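Local coordinates for protein phosphoglycolate phosphatase (Thermoplasma acidophilum, PDB 1L6R) that catalyses the magnesium-dependent dephosphorylation of 2-phosphoglycolate to glycolate and, less efficiently, hydrolyses inorganic pyrophosphate, working as a homodimer of the HAD-like hydrolase superfamily, at residues G46-P50 with T107-E112; T100-I105 with F117-D123; L39-S45 with I61-G67; A131-V137 with L147-G151. The protein carries 1 engineered substitution. One frame throughout, in Å; residues are numbered along the deposited sequence.

The four contacts trace a path from the catalytic core of this HAD-like hydrolase out into its smaller sheet. Contact 3 is a parallel strand pair of the large mixed sheet, and its strand 40-44 runs on into G46-P50, half of contact 1; the two touch through I49, their centres about 16 Å apart. The other half, T107-E112, follows T100-I105 of contact 2, so the segments of contacts 1 and 2 alternate. Contact 4 pairs two strands of the three-stranded antiparallel sheet, and contact 2 lies at its margin; they touch through F117 and L147, with centres about 16 Å apart. Contact 1, which touches both contacts 2 and 3, lies between them and holds G46 of one magnesium site.

Contact 1: residues G46-P50 with T107-E112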
# COMPACT_ATOMS: atom_id res chain seq x y z
N GLY A 46 -12.76 -11.14 3.46
CA GLY A 46 -12.23 -11.20 4.81
C GLY A 46 -12.67 -12.51 5.47
O GLY A 46 -12.21 -12.84 6.56
N ASN A 47 -13.54 -13.27 4.80
CA ASN A 47 -14.00 -14.53 5.39
C ASN A 47 -12.94 -15.62 5.24
O ASN A 47 -11.89 -15.44 4.59
CB ASN A 47 -15.33 -14.97 4.76
CG ASN A 47 -16.30 -15.57 5.78
OD1 ASN A 47 -15.91 -16.41 6.62
ND2 ASN A 47 -17.57 -15.17 5.72
N VAL A 48 -13.22 -16.77 5.85
CA VAL A 48 -12.28 -17.88 5.87
C VAL A 48 -12.16 -18.59 4.53
O VAL A 48 -13.09 -18.57 3.71
CB VAL A 48 -12.65 -18.88 6.98
CG1 VAL A 48 -12.59 -18.17 8.32
CG2 VAL A 48 -14.04 -19.44 6.76
N ILE A 49 -11.03 -19.24 4.31
CA ILE A 49 -10.83 -19.88 3.02
C ILE A 49 -11.85 -20.94 2.59
O ILE A 49 -12.16 -21.02 1.41
CB ILE A 49 -9.35 -20.35 2.85
CG1 ILE A 49 -9.02 -20.49 1.35
CG2 ILE A 49 -9.09 -21.63 3.61
CD1 ILE A 49 -8.99 -19.16 0.60
N PRO A 50 -12.40 -21.77 3.52
CA PRO A 50 -13.38 -22.74 3.00
C PRO A 50 -14.65 -22.01 2.51
O PRO A 50 -15.35 -22.51 1.64
CB PRO A 50 -13.65 -23.66 4.19
CG PRO A 50 -13.25 -22.84 5.40
CD PRO A 50 -12.06 -22.06 4.93
N THR A 107 -16.20 -18.31 13.14
CA THR A 107 -15.37 -18.63 11.98
C THR A 107 -13.87 -18.67 12.25
O THR A 107 -13.12 -19.14 11.39
CB THR A 107 -15.64 -17.68 10.79
OG1 THR A 107 -15.50 -16.32 11.22
CG2 THR A 107 -17.04 -17.92 10.21
N ASN A 108 -13.43 -18.22 13.41
CA ASN A 108 -12.00 -18.30 13.70
C ASN A 108 -11.51 -19.74 13.72
O ASN A 108 -10.32 -19.99 13.55
CB ASN A 108 -11.67 -17.62 15.03
CG ASN A 108 -11.63 -16.11 14.91
OD1 ASN A 108 -11.55 -15.57 13.80
ND2 ASN A 108 -11.67 -15.43 16.04
N ARG A 109 -12.42 -20.70 13.89
CA ARG A 109 -12.03 -22.11 13.90
C ARG A 109 -11.48 -22.53 12.53
O ARG A 109 -10.82 -23.56 12.40
CB ARG A 109 -13.22 -23.00 14.28
CG ARG A 109 -14.37 -23.01 13.28
CD ARG A 109 -15.49 -23.93 13.75
NE ARG A 109 -15.02 -25.31 13.74
CZ ARG A 109 -15.68 -26.36 14.23
NH1 ARG A 109 -16.87 -26.22 14.80
NH2 ARG A 109 -15.12 -27.56 14.16
N TRP A 110 -11.73 -21.70 11.52
CA TRP A 110 -11.25 -21.98 10.18
C TRP A 110 -10.21 -20.97 9.69
O TRP A 110 -9.81 -21.02 8.53
CB TRP A 110 -12.42 -22.03 9.20
CG TRP A 110 -13.44 -23.07 9.54
CD1 TRP A 110 -13.21 -24.39 9.79
CD2 TRP A 110 -14.85 -22.87 9.70
NE1 TRP A 110 -14.39 -25.03 10.09
CE2 TRP A 110 -15.41 -24.12 10.05
CE3 TRP A 110 -15.70 -21.77 9.58
CZ2 TRP A 110 -16.78 -24.30 10.27
CZ3 TRP A 110 -17.07 -21.94 9.80
CH2 TRP A 110 -17.59 -23.20 10.15
N ARG A 111 -9.78 -20.06 10.56
CA ARG A 111 -8.77 -19.07 10.16
C ARG A 111 -7.38 -19.62 10.38
O ARG A 111 -7.16 -20.45 11.27
CB ARG A 111 -8.92 -17.75 10.94
CG ARG A 111 -9.99 -16.85 10.35
CD ARG A 111 -9.94 -15.41 10.87
NE ARG A 111 -10.86 -14.63 10.03
CZ ARG A 111 -12.18 -14.63 10.14
NH1 ARG A 111 -12.79 -15.35 11.09
NH2 ARG A 111 -12.91 -14.01 9.23
N GLU A 112 -6.44 -19.15 9.57
CA GLU A 112 -5.06 -19.62 9.66
C GLU A 112 -4.03 -18.51 9.57
O GLU A 112 -2.88 -18.71 9.94
CB GLU A 112 -4.77 -20.60 8.53
CG GLU A 112 -5.68 -21.82 8.49
CD GLU A 112 -5.37 -22.77 7.34
OE1 GLU A 112 -4.18 -22.99 7.04
OE2 GLU A 112 -6.34 -23.30 6.74
O HOH W 1 -9.17 -19.28 6.39
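R111 reaches across to the loop after strand 40-44, where its NH2 donates to G46 O at 3.0 Å, a fairly straight bond (158°) with the oxygen close to the guanidinium plane. V48 packs beside this bond: its CG1 lies over one face of the guanidinium, 4.0 Å from R111 CZ, and is 3.6 Å from R111 CG and also against T107 O. The valine's CG2 and CB meet W110 CB, the CB pair being 3.9 Å apart, while P50 CG comes against the same tryptophan carbon. With CG1 anti to the carbonyl carbon (chi1 -61°), V48 can divide its branches between R111 and W110.

V48 is the N-cap residue of helix 49-60, and water 1 links I49 N to W110 O. G46 is a magnesium ligand, and the contact joins this loop of the HAD core to a 3-10 turn that precedes strand 115-117. That turn steers the arginine: R111 NH1 donates to T107 OG1 at 2.9 Å. R111 NH1 also donates to N108 OD1, at 3.0 Å. An alanine at R111 would remove all three bonds and is likely to let the loop shift against the turn. Further out, N108 ND2 is held by S104 and G116.

Contact 2: residues T100-I105 with F117-D123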
# COMPACT_ATOMS: atom_id res chain seq x y z
N THR A 100 -11.14 -6.36 27.94
CA THR A 100 -11.98 -5.56 27.05
C THR A 100 -13.10 -6.44 26.53
O THR A 100 -13.17 -7.62 26.87
CB THR A 100 -11.21 -5.01 25.83
OG1 THR A 100 -10.90 -6.08 24.93
CG2 THR A 100 -9.93 -4.31 26.26
N SER A 101 -13.95 -5.87 25.70
CA SER A 101 -15.07 -6.60 25.12
C SER A 101 -14.66 -7.36 23.86
O SER A 101 -15.50 -8.02 23.24
CB SER A 101 -16.19 -5.63 24.78
OG SER A 101 -15.76 -4.71 23.78
N MET A 102 -13.39 -7.27 23.48
CA MET A 102 -12.91 -7.96 22.28
C MET A 102 -13.16 -9.45 22.46
O MET A 102 -12.80 -10.04 23.48
CB MET A 102 -11.42 -7.70 22.08
CG MET A 102 -10.91 -8.07 20.71
SD MET A 102 -9.12 -7.94 20.62
CE MET A 102 -8.87 -8.14 18.84
N ARG A 103 -13.77 -10.08 21.46
CA ARG A 103 -14.09 -11.49 21.58
C ARG A 103 -14.00 -12.26 20.27
O ARG A 103 -14.17 -11.69 19.18
CB ARG A 103 -15.50 -11.64 22.17
CG ARG A 103 -16.54 -10.75 21.50
CD ARG A 103 -17.84 -10.74 22.29
NE ARG A 103 -18.91 -9.99 21.63
CZ ARG A 103 -18.97 -8.66 21.58
NH1 ARG A 103 -18.04 -7.92 22.16
NH2 ARG A 103 -19.98 -8.08 20.95
N SER A 104 -13.75 -13.55 20.40
CA SER A 104 -13.63 -14.45 19.26
C SER A 104 -14.97 -14.66 18.57
O SER A 104 -16.04 -14.41 19.14
CB SER A 104 -13.08 -15.80 19.74
OG SER A 104 -12.78 -16.65 18.64
N ILE A 105 -14.91 -15.11 17.32
CA ILE A 105 -16.10 -15.40 16.55
C ILE A 105 -15.98 -16.83 16.06
O ILE A 105 -14.88 -17.38 15.94
CB ILE A 105 -16.29 -14.42 15.37
CG1 ILE A 105 -15.10 -14.50 14.41
CG2 ILE A 105 -16.42 -13.02 15.91
CD1 ILE A 105 -15.22 -13.56 13.20
N PHE A 117 -12.87 -10.90 14.99
CA PHE A 117 -13.38 -10.62 16.32
C PHE A 117 -14.57 -9.68 16.32
O PHE A 117 -14.85 -9.02 15.31
CB PHE A 117 -12.26 -10.03 17.23
CG PHE A 117 -11.76 -8.66 16.83
CD1 PHE A 117 -10.74 -8.51 15.89
CD2 PHE A 117 -12.29 -7.51 17.43
CE1 PHE A 117 -10.23 -7.24 15.57
CE2 PHE A 117 -11.80 -6.24 17.12
CZ PHE A 117 -10.77 -6.10 16.20
N ASP A 118 -15.26 -9.65 17.45
CA ASP A 118 -16.37 -8.73 17.67
C ASP A 118 -15.85 -7.84 18.80
O ASP A 118 -14.99 -8.26 19.57
CB ASP A 118 -17.64 -9.45 18.17
CG ASP A 118 -18.34 -10.25 17.08
OD1 ASP A 118 -18.12 -9.96 15.88
OD2 ASP A 118 -19.13 -11.15 17.44
N ILE A 119 -16.37 -6.63 18.90
CA ILE A 119 -15.91 -5.70 19.94
C ILE A 119 -16.94 -4.60 20.13
O ILE A 119 -17.63 -4.21 19.18
CB ILE A 119 -14.55 -5.08 19.54
CG1 ILE A 119 -13.94 -4.30 20.71
CG2 ILE A 119 -14.73 -4.17 18.31
CD1 ILE A 119 -12.52 -3.87 20.45
N ASP A 120 -17.07 -4.11 21.36
CA ASP A 120 -18.00 -3.01 21.64
C ASP A 120 -17.34 -1.76 21.06
O ASP A 120 -16.13 -1.58 21.16
CB ASP A 120 -18.18 -2.81 23.15
CG ASP A 120 -18.87 -3.98 23.82
OD1 ASP A 120 -19.43 -4.86 23.12
OD2 ASP A 120 -18.88 -4.01 25.07
N PRO A 121 -18.13 -0.87 20.44
CA PRO A 121 -17.57 0.36 19.85
C PRO A 121 -16.67 1.16 20.80
O PRO A 121 -15.69 1.76 20.37
CB PRO A 121 -18.82 1.14 19.45
CG PRO A 121 -19.78 0.05 19.07
CD PRO A 121 -19.58 -0.96 20.19
N GLU A 122 -17.01 1.15 22.09
CA GLU A 122 -16.24 1.89 23.08
C GLU A 122 -14.82 1.40 23.27
O GLU A 122 -13.97 2.15 23.74
CB GLU A 122 -16.94 1.85 24.45
CG GLU A 122 -18.36 2.36 24.43
CD GLU A 122 -19.37 1.23 24.40
OE1 GLU A 122 -19.18 0.28 23.61
OE2 GLU A 122 -20.35 1.29 25.17
N ASP A 123 -14.55 0.14 22.92
CA ASP A 123 -13.21 -0.40 23.09
C ASP A 123 -12.34 -0.35 21.84
O ASP A 123 -11.17 -0.71 21.88
CB ASP A 123 -13.26 -1.86 23.57
CG ASP A 123 -13.79 -1.99 24.99
OD1 ASP A 123 -13.56 -1.06 25.79
OD2 ASP A 123 -14.41 -3.03 25.30
O HOH W 2 -20.45 -5.23 19.48
O HOH W 3 -20.81 -10.81 19.66
O HOH W 4 -18.38 -13.09 19.42
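S101 and R103 pair with D118, D120 and D123 in an irregular antiparallel contact, a single bridge at the margin of the smaller sheet, where the loop after helix 87-96 runs beside the chain leaving strand 115-117. R103 and D118 form the hydrogen-bonded pair, each backbone N donating to the other's O at 2.9 Å.

At one end S101 OG is gripped twice. It donates to D123 OD2 at 2.6 Å, on the anti side of the carboxylate, and accepts from D120 N at 2.8 Å; S101 N reaches D123 OD2 as well, from above the carboxylate plane. The serine hydroxyl lies between its own N and carbonyl carbon (chi1 63°), which brings it within range of both partners.

The R103 chain runs extended over D118, whose CB lies under one face of the guanidinium. R103 NH1 is held by S101 O and makes a weak, long salt bridge to D120 OD1 at 3.5 Å, whereas water 3 joins R103 NE to D118 OD2.

M102 CE stands almost squarely over the F117 ring, 3.4 Å from its centroid, a CH-pi contact with SD farther above the same face. I105 CG2 packs on the D118 carboxylate. M102 continues inward to F92, L93 and M96 of helix 87-96 and V127 of helix 124-132, while F117 meets W145 and L147 of strand 144-149.

Contact 3: residues L39-S45 with I61-G67; sequences LTVSLLS and INGPVFG
Strands 40-44 and 65-67 run side by side, their axes 4.8 Å apart and 5° from parallel, with I61-P64 leading into the second. They are the two strands of a beta-alpha-beta unit whose crossover is helix 49-60, within the large mixed sheet of the HAD core. The backbone register is fixed by F66 N donating to L43 O at 2.8 Å, an almost straight bond, and by S45 N donating to F66 O at 3.0 Å through a more bent one.

Side chains pack on both faces. On that of L43 and V65, L43 CB meets V65 CG1, and the L43 and I61 side chains cross at about a right angle, with L43 CD1 3.6 Å from I61 CG1. The isoleucine's second branch, CG2, lies anti to its backbone N and is thereby turned against V41 O at 3.1 Å. Shortening I61 to an alanine is likely to leave a gap beside L43 CD1 and take away the methyl packed on V41 O. L55 of helix 49-60 also packs on L43, while V52 and K56 of that helix meet V65.

On the other face, L161 of helix 154-164 touches F66 and S42. Just past strand 40-44, S45 OG bonds to N47 N and to D13, a magnesium ligand.

S42 OG, set at the edge of the F66 ring, donates to P64 O at 2.7 Å from well above the carbonyl plane.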
# COMPACT_ATOMS: atom_id res chain seq x y z
N LEU A 39 -12.34 -13.34 -19.45
CA LEU A 39 -11.86 -12.66 -18.25
C LEU A 39 -11.53 -13.63 -17.13
O LEU A 39 -12.26 -14.60 -16.92
CB LEU A 39 -12.91 -11.66 -17.75
CG LEU A 39 -12.57 -10.85 -16.49
CD1 LEU A 39 -11.46 -9.86 -16.80
CD2 LEU A 39 -13.80 -10.12 -15.99
N THR A 40 -10.42 -13.38 -16.43
CA THR A 40 -10.07 -14.20 -15.28
C THR A 40 -10.57 -13.40 -14.08
O THR A 40 -10.31 -12.20 -13.97
CB THR A 40 -8.55 -14.40 -15.13
OG1 THR A 40 -8.06 -15.17 -16.23
CG2 THR A 40 -8.23 -15.12 -13.81
N VAL A 41 -11.32 -14.06 -13.20
CA VAL A 41 -11.85 -13.39 -12.03
C VAL A 41 -11.29 -13.99 -10.74
O VAL A 41 -11.16 -15.20 -10.61
CB VAL A 41 -13.40 -13.49 -11.99
CG1 VAL A 41 -13.94 -12.91 -10.69
CG2 VAL A 41 -13.98 -12.73 -13.18
N SER A 42 -10.93 -13.11 -9.81
CA SER A 42 -10.42 -13.52 -8.50
C SER A 42 -11.30 -12.84 -7.46
O SER A 42 -11.65 -11.66 -7.62
CB SER A 42 -8.97 -13.08 -8.30
OG SER A 42 -8.51 -13.38 -6.98
N LEU A 43 -11.67 -13.57 -6.41
CA LEU A 43 -12.49 -13.02 -5.34
C LEU A 43 -11.62 -12.75 -4.13
O LEU A 43 -10.75 -13.56 -3.78
CB LEU A 43 -13.60 -14.00 -4.93
CG LEU A 43 -14.61 -14.40 -6.00
CD1 LEU A 43 -15.71 -15.25 -5.35
CD2 LEU A 43 -15.20 -13.17 -6.64
N LEU A 44 -11.86 -11.60 -3.49
CA LEU A 44 -11.13 -11.19 -2.29
C LEU A 44 -12.14 -11.05 -1.17
O LEU A 44 -13.15 -10.37 -1.33
CB LEU A 44 -10.45 -9.84 -2.52
CG LEU A 44 -9.62 -9.68 -3.80
CD1 LEU A 44 -8.99 -8.30 -3.84
CD2 LEU A 44 -8.55 -10.75 -3.82
N SER A 45 -11.87 -11.68 -0.03
CA SER A 45 -12.79 -11.60 1.10
C SER A 45 -12.08 -11.63 2.44
O SER A 45 -10.94 -12.09 2.53
CB SER A 45 -13.77 -12.78 1.05
OG SER A 45 -14.64 -12.81 2.17
N ILE A 61 -15.86 -19.47 -10.23
CA ILE A 61 -14.79 -18.50 -10.36
C ILE A 61 -13.56 -19.20 -10.96
O ILE A 61 -13.11 -20.22 -10.44
CB ILE A 61 -14.44 -17.93 -8.98
CG1 ILE A 61 -15.70 -17.32 -8.35
CG2 ILE A 61 -13.32 -16.90 -9.10
CD1 ILE A 61 -16.38 -16.21 -9.18
N ASN A 62 -13.02 -18.64 -12.04
CA ASN A 62 -11.88 -19.28 -12.70
C ASN A 62 -10.48 -18.91 -12.25
O ASN A 62 -9.50 -19.49 -12.71
CB ASN A 62 -12.01 -19.13 -14.24
CG ASN A 62 -11.97 -17.69 -14.71
OD1 ASN A 62 -12.25 -17.40 -15.88
ND2 ASN A 62 -11.62 -16.78 -13.82
N GLY A 63 -10.37 -17.95 -11.33
CA GLY A 63 -9.06 -17.58 -10.83
C GLY A 63 -8.91 -17.94 -9.37
O GLY A 63 -9.82 -18.52 -8.78
N PRO A 64 -7.77 -17.60 -8.76
CA PRO A 64 -7.57 -17.92 -7.34
C PRO A 64 -8.52 -17.07 -6.51
O PRO A 64 -9.01 -16.03 -6.97
CB PRO A 64 -6.11 -17.49 -7.10
CG PRO A 64 -5.48 -17.53 -8.47
CD PRO A 64 -6.57 -16.97 -9.34
N VAL A 65 -8.81 -17.53 -5.30
CA VAL A 65 -9.66 -16.74 -4.41
C VAL A 65 -8.89 -16.57 -3.11
O VAL A 65 -8.10 -17.45 -2.71
CB VAL A 65 -11.06 -17.38 -4.16
CG1 VAL A 65 -11.81 -17.47 -5.48
CG2 VAL A 65 -10.94 -18.75 -3.50
N PHE A 66 -9.08 -15.42 -2.48
CA PHE A 66 -8.41 -15.12 -1.22
C PHE A 66 -9.37 -14.92 -0.07
O PHE A 66 -10.43 -14.31 -0.21
CB PHE A 66 -7.60 -13.82 -1.34
CG PHE A 66 -6.48 -13.87 -2.33
CD1 PHE A 66 -6.72 -13.72 -3.69
CD2 PHE A 66 -5.16 -14.01 -1.89
CE1 PHE A 66 -5.66 -13.71 -4.60
CE2 PHE A 66 -4.10 -14.01 -2.80
CZ PHE A 66 -4.35 -13.86 -4.15
N GLY A 67 -8.98 -15.44 1.09
CA GLY A 67 -9.75 -15.24 2.31
C GLY A 67 -8.88 -14.40 3.24
O GLY A 67 -7.75 -14.03 2.88

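Contact 4: residues A131-V137 with L147-G151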
# COMPACT_ATOMS: atom_id res chain seq x y z
N ALA A 131 -3.14 -2.95 19.25
CA ALA A 131 -2.84 -3.78 18.09
C ALA A 131 -1.70 -3.21 17.26
O ALA A 131 -0.77 -3.93 16.88
CB ALA A 131 -4.10 -3.93 17.22
N GLU A 132 -1.75 -1.91 16.99
CA GLU A 132 -0.71 -1.30 16.18
C GLU A 132 0.64 -1.33 16.90
O GLU A 132 1.69 -1.41 16.25
CB GLU A 132 -1.11 0.13 15.79
CG GLU A 132 -2.45 0.15 15.05
CD GLU A 132 -2.72 1.44 14.30
OE1 GLU A 132 -2.17 2.48 14.70
OE2 GLU A 132 -3.49 1.41 13.32
N SER A 133 0.62 -1.31 18.23
CA SER A 133 1.87 -1.35 18.98
C SER A 133 2.50 -2.74 18.88
O SER A 133 3.67 -2.94 19.23
CB SER A 133 1.63 -1.02 20.46
OG SER A 133 0.99 -2.08 21.14
N ARG A 134 1.73 -3.70 18.37
CA ARG A 134 2.21 -5.07 18.22
C ARG A 134 2.43 -5.46 16.76
O ARG A 134 2.66 -6.63 16.45
CB ARG A 134 1.22 -6.03 18.87
CG ARG A 134 1.08 -5.86 20.38
CD ARG A 134 2.38 -6.20 21.08
NE ARG A 134 2.92 -7.48 20.61
CZ ARG A 134 2.29 -8.64 20.72
NH1 ARG A 134 1.09 -8.70 21.29
NH2 ARG A 134 2.86 -9.75 20.25
N GLY A 135 2.34 -4.49 15.86
CA GLY A 135 2.55 -4.79 14.45
C GLY A 135 1.32 -5.26 13.70
O GLY A 135 1.43 -5.79 12.59
N PHE A 136 0.14 -5.07 14.29
CA PHE A 136 -1.11 -5.48 13.67
C PHE A 136 -1.97 -4.25 13.35
O PHE A 136 -1.64 -3.13 13.73
CB PHE A 136 -1.93 -6.38 14.61
CG PHE A 136 -1.15 -7.53 15.20
CD1 PHE A 136 -0.38 -8.36 14.40
CD2 PHE A 136 -1.22 -7.79 16.57
CE1 PHE A 136 0.32 -9.43 14.95
CE2 PHE A 136 -0.52 -8.87 17.12
CZ PHE A 136 0.25 -9.68 16.31
N VAL A 137 -3.06 -4.48 12.64
CA VAL A 137 -4.02 -3.43 12.35
C VAL A 137 -5.41 -4.04 12.49
O VAL A 137 -5.56 -5.27 12.45
CB VAL A 137 -3.89 -2.84 10.91
CG1 VAL A 137 -2.51 -2.19 10.73
CG2 VAL A 137 -4.11 -3.92 9.87
N LEU A 147 -8.26 -8.67 12.78
CA LEU A 147 -6.98 -8.32 13.38
C LEU A 147 -5.99 -8.95 12.40
O LEU A 147 -5.84 -10.18 12.33
CB LEU A 147 -6.84 -8.94 14.76
CG LEU A 147 -5.48 -8.73 15.44
CD1 LEU A 147 -5.23 -7.25 15.72
CD2 LEU A 147 -5.44 -9.54 16.74
N MET A 148 -5.32 -8.08 11.65
CA MET A 148 -4.41 -8.48 10.60
C MET A 148 -2.97 -8.09 10.87
O MET A 148 -2.70 -7.14 11.60
CB MET A 148 -4.80 -7.79 9.29
CG MET A 148 -6.27 -7.87 8.92
SD MET A 148 -6.83 -9.55 8.67
CE MET A 148 -5.60 -10.13 7.51
N ASN A 149 -2.06 -8.82 10.23
CA ASN A 149 -0.64 -8.50 10.31
C ASN A 149 -0.49 -7.29 9.36
O ASN A 149 -1.17 -7.21 8.33
CB ASN A 149 0.18 -9.69 9.80
CG ASN A 149 0.16 -10.86 10.77
OD1 ASN A 149 0.82 -10.82 11.82
ND2 ASN A 149 -0.59 -11.91 10.44
N ARG A 150 0.38 -6.34 9.71
CA ARG A 150 0.57 -5.17 8.85
C ARG A 150 1.00 -5.64 7.45
O ARG A 150 1.94 -6.43 7.32
CB ARG A 150 1.65 -4.26 9.44
CG ARG A 150 2.08 -3.10 8.54
CD ARG A 150 1.05 -1.99 8.43
NE ARG A 150 0.82 -1.32 9.71
CZ ARG A 150 0.27 -0.11 9.83
NH1 ARG A 150 -0.11 0.57 8.76
NH2 ARG A 150 0.08 0.40 11.04
N GLY A 151 0.32 -5.15 6.42
CA GLY A 151 0.65 -5.52 5.06
C GLY A 151 -0.13 -6.70 4.50
O GLY A 151 0.01 -7.04 3.32
O HOH W 5 -2.04 2.37 11.07
O HOH W 6 0.64 -2.03 12.44
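F136 and V137 lie against L147, M148 and N149 where strands 136-141 and 144-149 of an antiparallel hairpin come together, and the contact has a close-packed side and a watery one. V137 and M148 are a hydrogen-bonded pair, with V137 N to M148 O and M148 N to V137 O both at 2.9 Å; F136 and N149 form the adjoining non-hydrogen-bonded pair, and beyond the strands R150 N donates to G135 O.

The tight side is apolar. L147 CD1 wedges between F136 CB, at 3.6 Å, and A131 CB, at 3.8 Å; the leucine's CG is anti to its backbone N (chi1 175°), and this swings the methyl toward the helix end. F92 and T89 of helix 87-96 close over L147. The F136 ring runs alongside N149, whose OD1 meets the ring edge at CE1 while its ND2 bonds to E152 and S85 O.

A131 also belongs to the Schellman motif that ends helix 124-132: its O accepts from F136 N, and G135, at positive phi, makes the reversal into the strand.

The loose side is that of R150. Its chain is bent at chi2 and chi3, laying one guanidinium face on V137 CG1, 3.6 Å from CZ. E132 OE2 stays 4.4 Å from R150 NH2, with water 5 bridging the two, and water 6 spans R150 NE and F136 O.

R150 and E132 also bond to the side-chain amides of Q186 and N200 of the second subunit, respectively, consistent with this edge of the hairpin taking part in the dimer interface.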